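Side-chain contacts in KaiC domain-containing protein (PDB 2ZTS), which binds ADP together with magnesium and, as a KaiC-like member of the P-loop NTPase superfamily, probably binds ATP: residues S146-L151 against R155-V160; G54-G59 against E86-E91; V100-G105 against L124-R129. All blocks are in the same frame, centred on the assembly; numbering follows the deposited sequence.

All three contacts lie in one KaiC-like P-loop NTPase domain. The centre of interaction 3 lies 19 Å from that of interaction 1 and 18 Å from that of interaction 2, whereas the centres of interactions 1 and 2 are 31 Å apart. Helix 120-134 relates interactions 1 and 3: it carries Y126 of the latter and covers I147, L151 and V160 of the former. Strand 94-97 underlies both interactions 2 and 3. Interactions 2 and 3 lie away from the nucleotide site; in interaction 1, the side chain of I147 is about 13 Å from a bound magnesium ion and about 9 Å from that of D142, which binds magnesium in a structure of this protein, though not in this chain.

Interaction 1. Residues S146-L151 against R155-V160; sequences SIALRL and RKIREV
I147, A148 and L151 meet I157 and V160 largely through aliphatic groups, while the flat groups, two guanidinium groups, lie outside this apolar seam. That of R150 receives S146 O at its edge, in plane, through a fairly straight bond from NH1 (3.1 Å, N-H...O angle 162°). E159 CD lies over one face of the R158 guanidinium, 4.0 Å above the plane and offset toward the rim. The salt bridge between them is long, R158 NH2 to E159 OE2 3.7 Å, with the oxygen well out of the guanidinium plane. K156 NZ completes this network, reaching E159 OE2 at 3.2 Å from above the carboxylate plane.

In the seam, a chi1 of -166° brings I157 CG1 onto A148 CB, at 3.7 Å, and a turn at chi2 (53°) directs CD1 past A148 toward I147 CG2. L151 straddles the start of helix 157-171: its CD1 is 3.6 Å from the backbone N of I157, and its CD2 meets V160 CG2 tip to tip at 4.1 Å. I147 CG2 also touches V160 CG1 (4.2 Å). F123 and V120 of helix 120-134 cover this cluster.

R158 binds L149 O and L151 O of a neighbouring subunit, and R158 of another subunit binds L151 O here. The chemistry is thus divided: dispersion and burial of apolar groups hold the helix-loop-helix corner together, whereas R158 and the carbonyls of L149 and L151 join subunits.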
ATOM      1  N   SER C 146     -19.049   5.506 -13.177  1.00 23.53           N
ATOM      2  CA  SER C 146     -19.314   6.299 -14.360  1.00 23.80           C
ATOM      3  C   SER C 146     -19.755   7.710 -13.930  1.00 24.48           C
ATOM      4  O   SER C 146     -19.379   8.717 -14.590  1.00 24.58           O
ATOM      5  CB  SER C 146     -20.348   5.637 -15.293  1.00 24.70           C
ATOM      6  OG  SER C 146     -21.725   5.651 -14.753  1.00 26.58           O
ATOM      7  N   ILE C 147     -20.501   7.795 -12.820  1.00 23.14           N
ATOM      8  CA  ILE C 147     -20.894   9.073 -12.255  1.00 23.24           C
ATOM      9  C   ILE C 147     -19.662   9.776 -11.671  1.00 23.30           C
ATOM     10  O   ILE C 147     -19.421  10.941 -11.900  1.00 23.18           O
ATOM     11  CB  ILE C 147     -21.966   8.936 -11.143  1.00 23.53           C
ATOM     12  CG1 ILE C 147     -23.274   8.321 -11.667  1.00 23.55           C
ATOM     13  CG2 ILE C 147     -22.186  10.283 -10.482  1.00 22.60           C
ATOM     14  CD1 ILE C 147     -24.280   7.980 -10.532  1.00 27.11           C
ATOM     15  N   ALA C 148     -18.929   9.075 -10.844  1.00 22.64           N
ATOM     16  CA  ALA C 148     -17.826   9.655 -10.147  1.00 23.29           C
ATOM     17  C   ALA C 148     -16.788  10.213 -11.096  1.00 23.76           C
ATOM     18  O   ALA C 148     -16.256  11.310 -10.849  1.00 23.54           O
ATOM     19  CB  ALA C 148     -17.163   8.602  -9.177  1.00 23.32           C
ATOM     20  N   LEU C 149     -16.485   9.464 -12.156  1.00 23.97           N
ATOM     21  CA  LEU C 149     -15.457   9.906 -13.094  1.00 25.44           C
ATOM     22  C   LEU C 149     -15.867  11.164 -13.812  1.00 26.30           C
ATOM     23  O   LEU C 149     -15.004  11.827 -14.348  1.00 24.59           O
ATOM     24  CB  LEU C 149     -15.125   8.834 -14.124  1.00 24.87           C
ATOM     25  CG  LEU C 149     -14.460   7.601 -13.451  1.00 27.02           C
ATOM     26  CD1 LEU C 149     -14.445   6.450 -14.404  1.00 28.54           C
ATOM     27  CD2 LEU C 149     -13.031   7.967 -12.955  1.00 26.69           C
ATOM     28  N   ARG C 150     -17.164  11.489 -13.839  1.00 26.63           N
ATOM     29  CA  ARG C 150     -17.635  12.731 -14.501  1.00 27.88           C
ATOM     30  C   ARG C 150     -17.707  13.951 -13.623  1.00 28.17           C
ATOM     31  O   ARG C 150     -17.984  15.055 -14.095  1.00 27.82           O
ATOM     32  CB  ARG C 150     -18.983  12.512 -15.223  1.00 27.72           C
ATOM     33  CG  ARG C 150     -18.838  11.752 -16.487  1.00 29.95           C
ATOM     34  CD  ARG C 150     -20.137  11.112 -17.089  1.00 35.64           C
ATOM     35  NE  ARG C 150     -19.820  10.548 -18.411  1.00 36.47           N
ATOM     36  CZ  ARG C 150     -19.239   9.348 -18.641  1.00 39.59           C
ATOM     37  NH1 ARG C 150     -18.941   8.522 -17.636  1.00 37.72           N
ATOM     38  NH2 ARG C 150     -18.988   8.948 -19.903  1.00 39.58           N
ATOM     39  N   LEU C 151     -17.445  13.791 -12.340  1.00 29.46           N
ATOM     40  CA  LEU C 151     -17.529  14.925 -11.448  1.00 30.17           C
ATOM     41  C   LEU C 151     -16.240  15.765 -11.538  1.00 32.04           C
ATOM     42  O   LEU C 151     -15.148  15.297 -11.995  1.00 30.62           O
ATOM     43  CB  LEU C 151     -17.764  14.459 -10.000  1.00 30.98           C
ATOM     44  CG  LEU C 151     -18.852  13.418  -9.706  1.00 28.69           C
ATOM     45  CD1 LEU C 151     -18.602  12.982  -8.318  1.00 29.63           C
ATOM     46  CD2 LEU C 151     -20.260  13.957  -9.845  1.00 27.96           C
ATOM     47  N   ARG C 155     -13.594  12.263  -5.748  1.00 28.76           N
ATOM     48  CA  ARG C 155     -13.962  11.978  -4.364  1.00 29.83           C
ATOM     49  C   ARG C 155     -15.307  12.565  -3.823  1.00 27.56           C
ATOM     50  O   ARG C 155     -15.741  12.140  -2.800  1.00 27.16           O
ATOM     51  CB  ARG C 155     -12.855  12.377  -3.426  1.00 30.85           C
ATOM     52  CG  ARG C 155     -12.708  13.898  -3.181  1.00 36.72           C
ATOM     53  CD  ARG C 155     -11.331  14.226  -2.523  1.00 43.02           C
ATOM     54  NE  ARG C 155     -11.370  15.450  -1.723  1.00 50.80           N
ATOM     55  CZ  ARG C 155     -11.162  15.558  -0.386  1.00 54.68           C
ATOM     56  NH1 ARG C 155     -10.889  14.496   0.394  1.00 51.46           N
ATOM     57  NH2 ARG C 155     -11.227  16.778   0.170  1.00 56.62           N
ATOM     58  N   LYS C 156     -15.943  13.497  -4.510  1.00 26.09           N
ATOM     59  CA  LYS C 156     -17.281  13.971  -4.130  1.00 26.28           C
ATOM     60  C   LYS C 156     -18.373  12.946  -4.404  1.00 25.26           C
ATOM     61  O   LYS C 156     -19.524  13.183  -4.144  1.00 24.66           O
ATOM     62  CB  LYS C 156     -17.647  15.291  -4.834  1.00 28.62           C
ATOM     63  CG  LYS C 156     -16.582  16.446  -4.738  1.00 31.57           C
ATOM     64  CD  LYS C 156     -16.407  17.024  -3.329  1.00 37.01           C
ATOM     65  CE  LYS C 156     -16.865  18.460  -3.212  1.00 40.22           C
ATOM     66  NZ  LYS C 156     -17.564  18.652  -1.847  1.00 43.96           N
ATOM     67  N   ILE C 157     -18.007  11.787  -4.940  1.00 25.16           N
ATOM     68  CA  ILE C 157     -18.894  10.691  -5.039  1.00 24.44           C
ATOM     69  C   ILE C 157     -19.473  10.388  -3.668  1.00 24.41           C
ATOM     70  O   ILE C 157     -20.603   9.948  -3.558  1.00 24.85           O
ATOM     71  CB  ILE C 157     -18.165   9.457  -5.644  1.00 24.29           C
ATOM     72  CG1 ILE C 157     -19.175   8.370  -6.073  1.00 24.39           C
ATOM     73  CG2 ILE C 157     -17.145   8.906  -4.656  1.00 24.49           C
ATOM     74  CD1 ILE C 157     -20.326   8.776  -7.008  1.00 27.05           C
ATOM     75  N   ARG C 158     -18.712  10.664  -2.617  1.00 23.20           N
ATOM     76  CA  ARG C 158     -19.209  10.479  -1.262  1.00 22.87           C
ATOM     77  C   ARG C 158     -20.546  11.267  -1.060  1.00 24.31           C
ATOM     78  O   ARG C 158     -21.567  10.682  -0.735  1.00 23.03           O
ATOM     79  CB  ARG C 158     -18.157  10.925  -0.279  1.00 22.25           C
ATOM     80  CG  ARG C 158     -18.575  10.810   1.153  1.00 25.79           C
ATOM     81  CD  ARG C 158     -17.408  10.913   2.139  1.00 26.58           C
ATOM     82  NE  ARG C 158     -16.852  12.258   2.156  1.00 29.82           N
ATOM     83  CZ  ARG C 158     -17.163  13.214   3.022  1.00 28.71           C
ATOM     84  NH1 ARG C 158     -18.052  12.989   3.991  1.00 30.59           N
ATOM     85  NH2 ARG C 158     -16.578  14.403   2.926  1.00 29.03           N
ATOM     86  N   GLU C 159     -20.524  12.574  -1.351  1.00 25.61           N
ATOM     87  CA  GLU C 159     -21.684  13.468  -1.173  1.00 25.96           C
ATOM     88  C   GLU C 159     -22.760  13.107  -2.148  1.00 25.39           C
ATOM     89  O   GLU C 159     -23.929  13.050  -1.797  1.00 24.96           O
ATOM     90  CB  GLU C 159     -21.247  14.937  -1.304  1.00 27.60           C
ATOM     91  CG  GLU C 159     -20.450  15.452  -0.097  1.00 29.65           C
ATOM     92  CD  GLU C 159     -18.909  15.365  -0.301  1.00 34.18           C
ATOM     93  OE1 GLU C 159     -18.383  14.387  -0.951  1.00 31.81           O
ATOM     94  OE2 GLU C 159     -18.203  16.281   0.207  1.00 37.90           O
ATOM     95  N   VAL C 160     -22.368  12.732  -3.372  1.00 25.66           N
ATOM     96  CA  VAL C 160     -23.330  12.296  -4.374  1.00 25.57           C
ATOM     97  C   VAL C 160     -24.038  11.005  -3.956  1.00 25.58           C
ATOM     98  O   VAL C 160     -25.268  10.868  -4.113  1.00 24.58           O
ATOM     99  CB  VAL C 160     -22.692  12.171  -5.755  1.00 26.73           C
ATOM    100  CG1 VAL C 160     -23.646  11.630  -6.758  1.00 28.02           C
ATOM    101  CG2 VAL C 160     -22.105  13.553  -6.242  1.00 28.89           C
TER

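Interaction 2. Residues G54-G59 against E86-E91; sequences GAEEYG and EKYEKE
Two first torsions bring E56 and Y88 together: E56 extends CG directly opposite its amide nitrogen (chi1 -174°), and Y88 swings its ring beside its own N, anti to the carbonyl carbon (chi1 -67°), out toward helix 43-58. The phenol end then lies against the aliphatic part of the glutamate. Y88 OH is 3.6 Å from E56 CB, Y88 CZ stands 3.7 Å from E56 CG, and Y88 CE1 lies 4.0 Å from E56 CA; Y88 OH to E56 CG, at 3.0 Å, is so short that its exact value is doubtful. The two side chains cross obliquely, with carboxylate and ring planes 69° apart, and it is the methylene groups that touch the ring. A bend at chi2 takes the carboxylate off in another direction, where E56 OE1 forms a salt bridge with K53, one turn earlier on the same helix.

Nearer the root of the ring, A55 CB packs at 4.4 Å from Y88 CD1. The tyrosine therefore supplies all of the surface that segment 86-91 presents here, running from an alanine methyl to a glutamate chain. With the ring cut back to an alanine, a gap would probably open beside A55 and the methylenes of E56, and Y52 would lose its aromatic partner.

Y52 meets the Y88 ring with the planes roughly perpendicular, and I94 of strand 94-97 touches both A55 and Y88. The contact thus lays short helix 85-90 against the far end of helix 43-58, which starts in the ADP-binding P-loop, with I94 of the edge strand beneath both.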
ATOM      1  N   GLY C  54     -37.926  -7.908 -16.166  1.00 33.28           N
ATOM      2  CA  GLY C  54     -38.952  -7.270 -15.396  1.00 35.11           C
ATOM      3  C   GLY C  54     -40.125  -6.867 -16.300  1.00 36.76           C
ATOM      4  O   GLY C  54     -41.253  -7.220 -16.019  1.00 37.76           O
ATOM      5  N   ALA C  55     -39.838  -6.150 -17.378  1.00 37.92           N
ATOM      6  CA  ALA C  55     -40.850  -5.655 -18.294  1.00 39.23           C
ATOM      7  C   ALA C  55     -41.535  -6.744 -19.146  1.00 40.82           C
ATOM      8  O   ALA C  55     -42.767  -6.736 -19.291  1.00 41.67           O
ATOM      9  CB  ALA C  55     -40.246  -4.580 -19.212  1.00 38.18           C
ATOM     10  N   GLU C  56     -40.734  -7.646 -19.712  1.00 42.66           N
ATOM     11  CA  GLU C  56     -41.178  -8.620 -20.695  1.00 44.22           C
ATOM     12  C   GLU C  56     -41.891  -9.798 -20.064  1.00 44.59           C
ATOM     13  O   GLU C  56     -42.863 -10.278 -20.598  1.00 44.85           O
ATOM     14  CB  GLU C  56     -39.975  -9.160 -21.487  1.00 44.95           C
ATOM     15  CG  GLU C  56     -40.359 -10.074 -22.651  1.00 48.67           C
ATOM     16  CD  GLU C  56     -39.516 -11.323 -22.808  1.00 51.80           C
ATOM     17  OE1 GLU C  56     -38.611 -11.588 -21.981  1.00 55.19           O
ATOM     18  OE2 GLU C  56     -39.763 -12.059 -23.792  1.00 55.16           O
ATOM     19  N   GLU C  57     -41.371 -10.320 -18.961  1.00 44.98           N
ATOM     20  CA  GLU C  57     -41.921 -11.540 -18.353  1.00 45.24           C
ATOM     21  C   GLU C  57     -42.920 -11.205 -17.249  1.00 44.19           C
ATOM     22  O   GLU C  57     -43.905 -11.902 -17.086  1.00 45.29           O
ATOM     23  CB  GLU C  57     -40.797 -12.448 -17.776  1.00 45.72           C
ATOM     24  CG  GLU C  57     -40.392 -13.663 -18.599  1.00 48.50           C
ATOM     25  CD  GLU C  57     -39.981 -14.832 -17.717  1.00 52.01           C
ATOM     26  OE1 GLU C  57     -38.868 -14.773 -17.152  1.00 53.61           O
ATOM     27  OE2 GLU C  57     -40.767 -15.812 -17.584  1.00 53.58           O
ATOM     28  N   TYR C  58     -42.647 -10.162 -16.475  1.00 43.02           N
ATOM     29  CA  TYR C  58     -43.445  -9.838 -15.279  1.00 41.78           C
ATOM     30  C   TYR C  58     -44.219  -8.542 -15.388  1.00 40.92           C
ATOM     31  O   TYR C  58     -44.831  -8.147 -14.428  1.00 41.58           O
ATOM     32  CB  TYR C  58     -42.562  -9.804 -14.009  1.00 41.01           C
ATOM     33  CG  TYR C  58     -41.642 -10.987 -13.888  1.00 40.26           C
ATOM     34  CD1 TYR C  58     -42.155 -12.266 -13.732  1.00 41.33           C
ATOM     35  CD2 TYR C  58     -40.244 -10.836 -13.953  1.00 40.79           C
ATOM     36  CE1 TYR C  58     -41.338 -13.380 -13.646  1.00 39.31           C
ATOM     37  CE2 TYR C  58     -39.382 -11.964 -13.863  1.00 40.88           C
ATOM     38  CZ  TYR C  58     -39.954 -13.227 -13.702  1.00 41.10           C
ATOM     39  OH  TYR C  58     -39.185 -14.328 -13.629  1.00 38.49           O
ATOM     40  N   GLY C  59     -44.175  -7.856 -16.527  1.00 41.13           N
ATOM     41  CA  GLY C  59     -44.976  -6.662 -16.736  1.00 40.68           C
ATOM     42  C   GLY C  59     -44.688  -5.478 -15.835  1.00 40.52           C
ATOM     43  O   GLY C  59     -45.535  -4.598 -15.725  1.00 41.79           O
ATOM     44  N   GLU C  86     -36.156  -1.525 -27.510  1.00 36.10           N
ATOM     45  CA  GLU C  86     -36.966  -0.461 -28.077  1.00 38.14           C
ATOM     46  C   GLU C  86     -38.477  -0.807 -28.116  1.00 37.56           C
ATOM     47  O   GLU C  86     -39.322   0.075 -27.869  1.00 35.12           O
ATOM     48  CB  GLU C  86     -36.406   0.056 -29.383  1.00 38.66           C
ATOM     49  CG  GLU C  86     -36.524  -0.836 -30.612  1.00 45.90           C
ATOM     50  CD  GLU C  86     -36.159  -0.077 -31.899  1.00 52.23           C
ATOM     51  OE1 GLU C  86     -36.357  -0.635 -33.017  1.00 57.36           O
ATOM     52  OE2 GLU C  86     -35.678   1.086 -31.786  1.00 56.08           O
ATOM     53  N   LYS C  87     -38.806  -2.088 -28.345  1.00 37.98           N
ATOM     54  CA  LYS C  87     -40.201  -2.522 -28.333  1.00 38.60           C
ATOM     55  C   LYS C  87     -40.873  -2.091 -27.023  1.00 38.86           C
ATOM     56  O   LYS C  87     -41.962  -1.511 -27.035  1.00 39.27           O
ATOM     57  CB  LYS C  87     -40.278  -4.033 -28.536  1.00 40.01           C
ATOM     58  CG  LYS C  87     -41.707  -4.604 -28.524  1.00 41.75           C
ATOM     59  CD  LYS C  87     -41.694  -6.119 -28.344  1.00 45.76           C
ATOM     60  CE  LYS C  87     -43.106  -6.706 -28.381  1.00 49.75           C
ATOM     61  NZ  LYS C  87     -43.948  -6.171 -27.248  1.00 52.88           N
ATOM     62  N   TYR C  88     -40.212  -2.324 -25.882  1.00 37.96           N
ATOM     63  CA  TYR C  88     -40.826  -1.988 -24.583  1.00 36.67           C
ATOM     64  C   TYR C  88     -40.763  -0.511 -24.259  1.00 36.14           C
ATOM     65  O   TYR C  88     -41.631  -0.004 -23.563  1.00 35.52           O
ATOM     66  CB  TYR C  88     -40.285  -2.903 -23.453  1.00 37.53           C
ATOM     67  CG  TYR C  88     -40.726  -4.333 -23.660  1.00 35.30           C
ATOM     68  CD1 TYR C  88     -41.971  -4.769 -23.231  1.00 37.07           C
ATOM     69  CD2 TYR C  88     -39.937  -5.213 -24.363  1.00 36.10           C
ATOM     70  CE1 TYR C  88     -42.396  -6.046 -23.487  1.00 36.70           C
ATOM     71  CE2 TYR C  88     -40.323  -6.493 -24.591  1.00 37.50           C
ATOM     72  CZ  TYR C  88     -41.566  -6.910 -24.162  1.00 39.51           C
ATOM     73  OH  TYR C  88     -41.942  -8.227 -24.398  1.00 41.29           O
ATOM     74  N   GLU C  89     -39.787   0.198 -24.820  1.00 35.84           N
ATOM     75  CA  GLU C  89     -39.735   1.645 -24.762  1.00 36.26           C
ATOM     76  C   GLU C  89     -40.952   2.293 -25.434  1.00 38.52           C
ATOM     77  O   GLU C  89     -41.522   3.236 -24.882  1.00 38.04           O
ATOM     78  CB  GLU C  89     -38.443   2.163 -25.414  1.00 35.62           C
ATOM     79  CG  GLU C  89     -37.188   1.969 -24.550  1.00 34.77           C
ATOM     80  CD  GLU C  89     -35.914   2.318 -25.299  1.00 31.89           C
ATOM     81  OE1 GLU C  89     -35.454   3.454 -25.184  1.00 31.58           O
ATOM     82  OE2 GLU C  89     -35.418   1.491 -26.066  1.00 28.11           O
ATOM     83  N   LYS C  90     -41.342   1.800 -26.616  1.00 40.51           N
ATOM     84  CA  LYS C  90     -42.486   2.375 -27.349  1.00 42.00           C
ATOM     85  C   LYS C  90     -43.753   2.084 -26.557  1.00 42.49           C
ATOM     86  O   LYS C  90     -44.605   2.971 -26.408  1.00 42.85           O
ATOM     87  CB  LYS C  90     -42.601   1.842 -28.783  1.00 42.21           C
ATOM     88  CG  LYS C  90     -41.294   1.766 -29.567  1.00 44.51           C
ATOM     89  CD  LYS C  90     -41.424   2.232 -31.013  1.00 47.71           C
ATOM     90  CE  LYS C  90     -42.248   1.269 -31.866  1.00 49.51           C
ATOM     91  NZ  LYS C  90     -43.373   2.003 -32.585  1.00 50.93           N
ATOM     92  N   GLU C  91     -43.832   0.884 -25.966  1.00 43.10           N
ATOM     93  CA  GLU C  91     -44.932   0.554 -25.035  1.00 43.16           C
ATOM     94  C   GLU C  91     -44.865   1.277 -23.674  1.00 42.55           C
ATOM     95  O   GLU C  91     -45.694   1.014 -22.817  1.00 43.05           O
ATOM     96  CB  GLU C  91     -45.013  -0.966 -24.779  1.00 43.47           C
ATOM     97  CG  GLU C  91     -45.497  -1.782 -25.966  1.00 47.43           C
ATOM     98  CD  GLU C  91     -45.269  -3.294 -25.844  1.00 50.04           C
ATOM     99  OE1 GLU C  91     -45.368  -3.845 -24.722  1.00 51.62           O
ATOM    100  OE2 GLU C  91     -45.010  -3.933 -26.900  1.00 50.49           O
TER

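Interaction 3. Residues V100-G105 against L124-R129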
ATOM      1  N   VAL C 100     -27.003  12.178 -22.419  1.00 40.68           N
ATOM      2  CA  VAL C 100     -27.500  12.811 -23.682  1.00 41.89           C
ATOM      3  C   VAL C 100     -28.925  12.838 -24.283  1.00 42.27           C
ATOM      4  O   VAL C 100     -29.467  13.926 -24.486  1.00 42.35           O
ATOM      5  CB  VAL C 100     -26.491  12.344 -24.820  1.00 41.65           C
ATOM      6  CG1 VAL C 100     -26.881  12.790 -26.210  1.00 41.77           C
ATOM      7  CG2 VAL C 100     -25.124  12.966 -24.521  1.00 44.52           C
ATOM      8  N   SER C 101     -29.483  11.713 -24.697  1.00 42.42           N
ATOM      9  CA  SER C 101     -30.838  11.773 -25.225  1.00 42.35           C
ATOM     10  C   SER C 101     -31.874  11.702 -24.062  1.00 41.70           C
ATOM     11  O   SER C 101     -31.857  10.783 -23.206  1.00 40.81           O
ATOM     12  CB  SER C 101     -31.045  10.706 -26.310  1.00 42.30           C
ATOM     13  OG  SER C 101     -30.974   9.403 -25.741  1.00 47.67           O
ATOM     14  N   SER C 102     -32.709  12.735 -23.996  1.00 40.79           N
ATOM     15  CA  SER C 102     -33.938  12.691 -23.206  1.00 40.13           C
ATOM     16  C   SER C 102     -34.813  11.495 -23.612  1.00 38.54           C
ATOM     17  O   SER C 102     -34.953  11.200 -24.768  1.00 38.06           O
ATOM     18  CB  SER C 102     -34.763  13.954 -23.421  1.00 39.58           C
ATOM     19  OG  SER C 102     -34.481  14.868 -22.413  1.00 41.36           O
ATOM     20  N   VAL C 103     -35.446  10.873 -22.633  1.00 37.45           N
ATOM     21  CA  VAL C 103     -36.463   9.867 -22.907  1.00 36.90           C
ATOM     22  C   VAL C 103     -37.548  10.509 -23.755  1.00 36.03           C
ATOM     23  O   VAL C 103     -37.955  11.635 -23.498  1.00 34.86           O
ATOM     24  CB  VAL C 103     -37.108   9.295 -21.605  1.00 36.18           C
ATOM     25  CG1 VAL C 103     -38.181   8.234 -21.933  1.00 37.02           C
ATOM     26  CG2 VAL C 103     -36.006   8.720 -20.650  1.00 36.08           C
ATOM     27  N   VAL C 104     -37.992   9.777 -24.752  1.00 36.91           N
ATOM     28  CA  VAL C 104     -39.043  10.236 -25.642  1.00 38.68           C
ATOM     29  C   VAL C 104     -40.318  10.490 -24.817  1.00 38.76           C
ATOM     30  O   VAL C 104     -40.738   9.682 -23.991  1.00 38.76           O
ATOM     31  CB  VAL C 104     -39.224   9.245 -26.854  1.00 38.75           C
ATOM     32  CG1 VAL C 104     -40.475   9.608 -27.723  1.00 40.01           C
ATOM     33  CG2 VAL C 104     -37.948   9.251 -27.728  1.00 39.09           C
ATOM     34  N   GLY C 105     -40.873  11.686 -24.971  1.00 39.94           N
ATOM     35  CA  GLY C 105     -42.090  12.063 -24.263  1.00 39.90           C
ATOM     36  C   GLY C 105     -41.816  12.732 -22.941  1.00 40.76           C
ATOM     37  O   GLY C 105     -42.764  13.100 -22.255  1.00 41.33           O
ATOM     38  N   LEU C 124     -30.475  13.604 -10.836  1.00 34.29           N
ATOM     39  CA  LEU C 124     -31.278  12.875  -9.863  1.00 34.52           C
ATOM     40  C   LEU C 124     -32.776  13.246  -9.972  1.00 34.12           C
ATOM     41  O   LEU C 124     -33.655  12.387  -9.907  1.00 32.81           O
ATOM     42  CB  LEU C 124     -30.714  13.212  -8.434  1.00 35.61           C
ATOM     43  CG  LEU C 124     -29.716  12.273  -7.681  1.00 37.41           C
ATOM     44  CD1 LEU C 124     -28.924  11.324  -8.529  1.00 37.98           C
ATOM     45  CD2 LEU C 124     -28.775  13.067  -6.822  1.00 39.33           C
ATOM     46  N   ARG C 125     -33.045  14.542 -10.108  1.00 34.13           N
ATOM     47  CA  ARG C 125     -34.374  15.052 -10.476  1.00 34.39           C
ATOM     48  C   ARG C 125     -34.880  14.303 -11.687  1.00 32.72           C
ATOM     49  O   ARG C 125     -36.007  13.753 -11.690  1.00 31.97           O
ATOM     50  CB  ARG C 125     -34.286  16.548 -10.790  1.00 35.88           C
ATOM     51  CG  ARG C 125     -35.558  17.341 -10.550  1.00 42.36           C
ATOM     52  CD  ARG C 125     -35.514  18.853 -11.000  1.00 47.28           C
ATOM     53  NE  ARG C 125     -34.196  19.512 -10.913  1.00 52.09           N
ATOM     54  CZ  ARG C 125     -33.545  19.811  -9.789  1.00 53.96           C
ATOM     55  NH1 ARG C 125     -32.350  20.410  -9.859  1.00 54.34           N
ATOM     56  NH2 ARG C 125     -34.060  19.488  -8.598  1.00 54.20           N
ATOM     57  N   TYR C 126     -34.039  14.186 -12.715  1.00 31.03           N
ATOM     58  CA  TYR C 126     -34.523  13.563 -13.970  1.00 29.72           C
ATOM     59  C   TYR C 126     -34.823  12.061 -13.807  1.00 29.89           C
ATOM     60  O   TYR C 126     -35.799  11.560 -14.345  1.00 28.47           O
ATOM     61  CB  TYR C 126     -33.604  13.868 -15.158  1.00 28.51           C
ATOM     62  CG  TYR C 126     -34.227  13.478 -16.455  1.00 29.82           C
ATOM     63  CD1 TYR C 126     -33.719  12.388 -17.222  1.00 26.88           C
ATOM     64  CD2 TYR C 126     -35.379  14.159 -16.918  1.00 29.85           C
ATOM     65  CE1 TYR C 126     -34.331  12.006 -18.409  1.00 29.63           C
ATOM     66  CE2 TYR C 126     -36.011  13.782 -18.106  1.00 29.32           C
ATOM     67  CZ  TYR C 126     -35.494  12.751 -18.862  1.00 31.33           C
ATOM     68  OH  TYR C 126     -36.171  12.412 -20.018  1.00 32.25           O
ATOM     69  N   ILE C 127     -34.010  11.326 -13.054  1.00 29.94           N
ATOM     70  CA  ILE C 127     -34.327   9.929 -12.777  1.00 29.58           C
ATOM     71  C   ILE C 127     -35.630   9.823 -11.984  1.00 30.34           C
ATOM     72  O   ILE C 127     -36.436   8.950 -12.227  1.00 30.77           O
ATOM     73  CB  ILE C 127     -33.243   9.270 -11.940  1.00 30.77           C
ATOM     74  CG1 ILE C 127     -31.893   9.271 -12.688  1.00 31.82           C
ATOM     75  CG2 ILE C 127     -33.695   7.878 -11.559  1.00 28.03           C
ATOM     76  CD1 ILE C 127     -30.702   9.101 -11.795  1.00 34.23           C
ATOM     77  N   TYR C 128     -35.816  10.691 -11.006  1.00 30.53           N
ATOM     78  CA  TYR C 128     -37.036  10.680 -10.216  1.00 31.21           C
ATOM     79  C   TYR C 128     -38.275  10.937 -11.156  1.00 30.66           C
ATOM     80  O   TYR C 128     -39.248  10.184 -11.176  1.00 28.64           O
ATOM     81  CB  TYR C 128     -36.908  11.729  -9.106  1.00 30.30           C
ATOM     82  CG  TYR C 128     -38.137  11.896  -8.260  1.00 35.43           C
ATOM     83  CD1 TYR C 128     -39.092  12.845  -8.597  1.00 37.16           C
ATOM     84  CD2 TYR C 128     -38.345  11.113  -7.125  1.00 38.51           C
ATOM     85  CE1 TYR C 128     -40.222  12.984  -7.861  1.00 42.17           C
ATOM     86  CE2 TYR C 128     -39.494  11.263  -6.346  1.00 41.89           C
ATOM     87  CZ  TYR C 128     -40.421  12.214  -6.727  1.00 44.03           C
ATOM     88  OH  TYR C 128     -41.569  12.416  -6.014  1.00 46.73           O
ATOM     89  N   ARG C 129     -38.169  11.951 -11.988  1.00 30.71           N
ATOM     90  CA  ARG C 129     -39.244  12.276 -12.939  1.00 31.36           C
ATOM     91  C   ARG C 129     -39.569  11.112 -13.818  1.00 30.62           C
ATOM     92  O   ARG C 129     -40.724  10.802 -14.052  1.00 31.06           O
ATOM     93  CB  ARG C 129     -38.849  13.482 -13.781  1.00 31.54           C
ATOM     94  CG  ARG C 129     -39.815  13.747 -14.915  1.00 35.05           C
ATOM     95  CD  ARG C 129     -39.412  14.919 -15.790  1.00 37.06           C
ATOM     96  NE  ARG C 129     -40.409  15.103 -16.830  1.00 41.09           N
ATOM     97  CZ  ARG C 129     -40.236  15.829 -17.929  1.00 43.21           C
ATOM     98  NH1 ARG C 129     -41.221  15.931 -18.826  1.00 45.18           N
ATOM     99  NH2 ARG C 129     -39.097  16.451 -18.129  1.00 41.81           N
TER
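Within the beta-alpha-beta connection that leads from strand 94-97 through helix 120-134 to strand 138-142, V103 of the irregular loop meets Y126 of the helix. With chi1 at -169°, the Y126 side chain stretches away from the helix until its hydroxyl reaches the loop backbone. There V103 N donates a hydrogen bond to Y126 OH, 3.1 Å long but bent, with an N-H...O angle of 136°. The amide comes in at the edge of the ring, near its plane.

The same hydroxyl is also hydrogen-bonded to L106 O. Since the V103 amide must give its proton and the L106 carbonyl can only accept one, Y126 OH acts as acceptor and donor at once and ties together two points of the loop.

Beside the bond, V103 CB and V103 CG2 pack against Y126 OH (3.6 and 3.7 Å), and CG2 makes an apolar contact with Y126 CE1 at 4.3 Å. S102 OG is looser, 3.8 Å from Y126 OH. One turn along the helix, R129 NH2 gives the loop a further bond, to P107 O.

Strand 94-97 lies under the pair, V97 touching both V103 and Y126. The beta-alpha-beta unit, two parallel strands joined through a helix packed on the sheet, is the repeating element of the P-loop NTPase fold; here the crossover passes over strand 62-66, and the tyrosine fastens its long loop to its helix.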